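Local coordinates for divalent cation tolerance protein (Thermus thermophilus, PDB 1NZA) that is a trimeric CutA-family protein probably involved in resistance to heavy metals, with sites that bind metal ions, at the interface of chains A and B. Coordinates in Å, arbitrary orientation; residue numbers count along the deposited sequence, not the author numbering. Chains: chain A/B, Divalent cation tolerance protein.

Contact 1: the interface of chains A and B. Residues chain A 32, 58, 87, 94-95; chain B 80-83.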
# COMPACT_ATOMS: atom_id res chain seq x y z
N ASN A 32 10.42 -2.95 0.83
CA ASN A 32 10.48 -1.49 0.75
C ASN A 32 10.19 -0.94 2.14
O ASN A 32 9.24 -1.39 2.79
CB ASN A 32 9.41 -0.92 -0.18
CG ASN A 32 9.48 -1.47 -1.58
OD1 ASN A 32 8.46 -1.89 -2.14
ND2 ASN A 32 10.67 -1.47 -2.17
N LYS A 58 7.60 -8.18 -0.68
CA LYS A 58 7.20 -8.96 -1.86
C LYS A 58 7.55 -10.42 -1.60
O LYS A 58 8.73 -10.79 -1.59
CB LYS A 58 7.94 -8.45 -3.09
CG LYS A 58 8.06 -6.94 -3.17
CD LYS A 58 6.71 -6.25 -3.17
CE LYS A 58 6.85 -4.81 -2.74
NZ LYS A 58 7.98 -4.14 -3.46
N ILE A 87 -1.51 -10.40 -4.93
CA ILE A 87 -1.09 -9.77 -6.18
C ILE A 87 -1.91 -10.44 -7.28
O ILE A 87 -1.73 -11.63 -7.58
CB ILE A 87 0.42 -9.99 -6.44
CG1 ILE A 87 1.24 -9.18 -5.43
CG2 ILE A 87 0.77 -9.57 -7.88
CD1 ILE A 87 2.75 -9.36 -5.52
N TYR A 94 8.98 -9.73 -13.54
CA TYR A 94 9.23 -9.30 -12.17
C TYR A 94 8.70 -10.35 -11.20
O TYR A 94 9.36 -10.70 -10.22
CB TYR A 94 8.54 -7.96 -11.87
CG TYR A 94 8.79 -7.47 -10.47
CD1 TYR A 94 10.04 -6.97 -10.09
CD2 TYR A 94 7.80 -7.55 -9.50
CE1 TYR A 94 10.29 -6.56 -8.78
CE2 TYR A 94 8.04 -7.15 -8.18
CZ TYR A 94 9.29 -6.65 -7.83
OH TYR A 94 9.53 -6.24 -6.54
N LEU A 95 7.50 -10.86 -11.47
CA LEU A 95 6.91 -11.87 -10.61
C LEU A 95 7.69 -13.18 -10.62
O LEU A 95 7.74 -13.88 -9.61
CB LEU A 95 5.45 -12.12 -11.01
CG LEU A 95 4.51 -10.94 -10.78
CD1 LEU A 95 3.09 -11.33 -11.17
CD2 LEU A 95 4.56 -10.51 -9.32
N PRO B 80 11.35 -3.72 -14.23
CA PRO B 80 10.74 -2.86 -13.21
C PRO B 80 9.65 -3.55 -12.41
O PRO B 80 8.95 -4.43 -12.91
CB PRO B 80 10.20 -1.70 -14.03
CG PRO B 80 9.76 -2.37 -15.28
CD PRO B 80 10.92 -3.31 -15.57
N GLU B 81 9.51 -3.14 -11.15
CA GLU B 81 8.46 -3.71 -10.32
C GLU B 81 7.14 -3.12 -10.75
O GLU B 81 6.97 -1.90 -10.74
CB GLU B 81 8.68 -3.37 -8.85
CG GLU B 81 7.48 -3.75 -7.99
CD GLU B 81 7.60 -3.30 -6.56
OE1 GLU B 81 6.83 -3.80 -5.72
OE2 GLU B 81 8.46 -2.44 -6.27
N ILE B 82 6.20 -3.98 -11.13
CA ILE B 82 4.86 -3.57 -11.51
C ILE B 82 3.93 -4.66 -10.99
O ILE B 82 3.81 -5.71 -11.61
CB ILE B 82 4.66 -3.48 -13.04
CG1 ILE B 82 5.79 -2.68 -13.68
CG2 ILE B 82 3.32 -2.82 -13.35
CD1 ILE B 82 5.69 -2.57 -15.19
N VAL B 83 3.29 -4.41 -9.84
CA VAL B 83 2.39 -5.40 -9.27
C VAL B 83 1.02 -4.79 -9.01
O VAL B 83 0.92 -3.69 -8.47
CB VAL B 83 2.94 -5.98 -7.94
CG1 VAL B 83 4.34 -6.57 -8.17
CG2 VAL B 83 2.98 -4.90 -6.87
O HOH W 1 10.83 -2.85 -5.05
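The ammonium NZ of A:Lys58 is gripped from both chains. It makes a salt-bridged hydrogen bond of 2.6 Å to the carboxylate oxygen OE1 of B:Glu81, and a second bond of 2.7 Å to the amide oxygen OD1 of A:Asn32 in its own chain. At the carboxylate the lysine comes in on the syn side but 34° out of the plane; at the amide it is tilted from the carbonyl plane by the same amount. The lysine chain reaches this point by folding, with one bend at chi2 (-59°) and another at its far end. B:Glu81 arrives from the opposite direction with its chain stretched out.

The other carboxylate oxygen is engaged as well: a water lies 2.7 Å from OE2 of B:Glu81 and also pairs with ND2 of A:Asn32. The asparagine amide thus serves the cluster twice, its oxygen holding the lysine and its nitrogen reaching the carboxylate through water. The lysine holds the carboxylate directly and the asparagine steadies it through the water, and the nearby ammonium would be expected to favour its charged form.

On its way to the lysine, B:Glu81 runs across one face of the ring of A:Tyr94. Its CA sits over the centre of that face, 3.6 Å from the ring centroid in a CH-pi contact, and its CG lies 3.4 Å from CZ near the phenol end. CA, CB and CG thus lie along that face, and the carboxylate carries on past the hydroxyl, with ring and carboxylate planes only 24° apart.

This is a subunit interface of the CutA homotrimer, where the loop leading into strand 82-86 of chain B packs on helix 92-100 of chain A. B:Val83 continues the apolar side of the seam beyond the glutamate, facing A:Ile87 and A:Leu95 more loosely. Its methyl CG1 also meets the tyrosine, 3.7 Å from the ring carbon CE2.

Contact 2: the interface of chains A and B. Residues chain A 16, 19-20, 33; chain B 38, 40, 49.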
# COMPACT_ATOMS: atom_id res chain seq x y z
N ARG A 16 15.12 -2.17 9.27
CA ARG A 16 16.23 -2.70 8.51
C ARG A 16 16.59 -4.14 8.87
O ARG A 16 16.87 -4.96 7.99
CB ARG A 16 17.46 -1.80 8.68
CG ARG A 16 17.26 -0.42 8.09
CD ARG A 16 18.52 0.42 8.23
NE ARG A 16 19.63 -0.15 7.46
CZ ARG A 16 19.74 -0.06 6.14
NH1 ARG A 16 20.78 -0.61 5.53
NH2 ARG A 16 18.83 0.59 5.43
N ALA A 19 13.88 -6.31 7.36
CA ALA A 19 13.99 -6.31 5.91
C ALA A 19 15.16 -7.17 5.46
O ALA A 19 15.03 -8.00 4.56
CB ALA A 19 14.16 -4.88 5.38
N LYS A 20 16.31 -6.99 6.10
CA LYS A 20 17.50 -7.75 5.73
C LYS A 20 17.33 -9.24 6.03
O LYS A 20 17.66 -10.09 5.20
CB LYS A 20 18.73 -7.21 6.45
CG LYS A 20 19.16 -5.83 5.98
CD LYS A 20 20.55 -5.48 6.48
CE LYS A 20 20.62 -5.43 7.99
NZ LYS A 20 21.98 -5.04 8.45
N ILE A 33 10.99 0.02 2.59
CA ILE A 33 10.77 0.64 3.90
C ILE A 33 10.29 2.07 3.68
O ILE A 33 10.98 2.87 3.03
CB ILE A 33 12.08 0.68 4.72
CG1 ILE A 33 12.59 -0.74 4.94
CG2 ILE A 33 11.83 1.42 6.06
CD1 ILE A 33 13.95 -0.80 5.64
N THR B 38 13.46 3.06 1.16
CA THR B 38 14.73 2.35 1.20
C THR B 38 14.31 0.98 0.70
O THR B 38 13.37 0.40 1.24
CB THR B 38 15.28 2.18 2.62
OG1 THR B 38 15.73 3.44 3.12
CG2 THR B 38 16.45 1.20 2.62
N ILE B 40 15.40 -3.00 -0.13
CA ILE B 40 16.38 -4.05 0.10
C ILE B 40 15.91 -5.29 -0.65
O ILE B 40 14.84 -5.83 -0.35
CB ILE B 40 16.52 -4.33 1.62
CG1 ILE B 40 16.97 -3.05 2.34
CG2 ILE B 40 17.53 -5.44 1.86
CD1 ILE B 40 17.08 -3.18 3.84
N GLU B 49 20.89 -2.72 -1.65
CA GLU B 49 20.01 -1.65 -1.21
C GLU B 49 19.90 -0.53 -2.24
O GLU B 49 20.82 -0.31 -3.02
CB GLU B 49 20.54 -1.09 0.10
CG GLU B 49 19.63 -0.12 0.81
CD GLU B 49 20.11 0.19 2.20
OE1 GLU B 49 20.49 -0.77 2.91
OE2 GLU B 49 20.10 1.37 2.60
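The guanidinium of A:Arg16 meets the carboxylate of B:Glu49 at its edge, with the carboxyl carbon CD lying in the guanidinium plane. The two flat groups are nevertheless turned 57° against each other, and their chains cross at about a right angle. NH1 makes the main bond, a salt-bridged hydrogen bond of 2.6 Å to OE1 on its syn lone pair. That bond is fairly straight, 158° at the hydrogen, and stays close to the guanidinium plane. NH2 faces OE2 at 3.2 Å in a weak bond; the twist between the planes probably keeps the pairing from being evenly two-pronged.

A bend at chi3 (64°) lets A:Arg16 leave helix 12-24 and turn its guanidinium toward the strand pair of chain B. The glutamate reaches out from strand 47-60 with CG anti to the backbone N and an extended chain beyond it. Beside the salt bridge, CG2 of B:Thr38 comes within 3.7 Å of NH2 of A:Arg16, a methyl packed against the polar group.

Next to the charged pair, B:Ile40 sends its outermost methyl toward the same helix. CD1 lies 3.7 Å from CB of A:Ala19, whose small side chain admits the methyl close to the helix surface, and 4.0 Å from CG of A:Lys20, so the lysine's aliphatic stem lines one flank.

The strands themselves join at A:Ile33 and B:Thr38, in an antiparallel bridge. A:Ile33 N donates to B:Thr38 O at 2.8 Å, and B:Thr38 N returns a bond to A:Ile33 O at 3.1 Å. Strand 30-42 of one subunit thereby pairs with the same strand of its neighbour through non-equivalent residues. In this homotrimer the site carries sheet hydrogen bonding across the subunit boundary and probably helps hold the neighbouring strands against helix 12-24.

Contact 1 and contact 2 lie about 15 Å apart, measured between the centres of their C-alpha atoms, on one subunit interface. Strand 30-42 of chain A links them directly, since the adjacent residues A:Asn32 and A:Ile33 serve contact 1 and contact 2 respectively. Strand 47-60 also recurs, through A:Lys58 in contact 1 and B:Glu49 in contact 2. Each contact contains an intersubunit salt bridge beside apolar packing, with a chain A helix taking part. Repeated around the trimer, these separate patches should help fix how neighbouring subunits sit against each other.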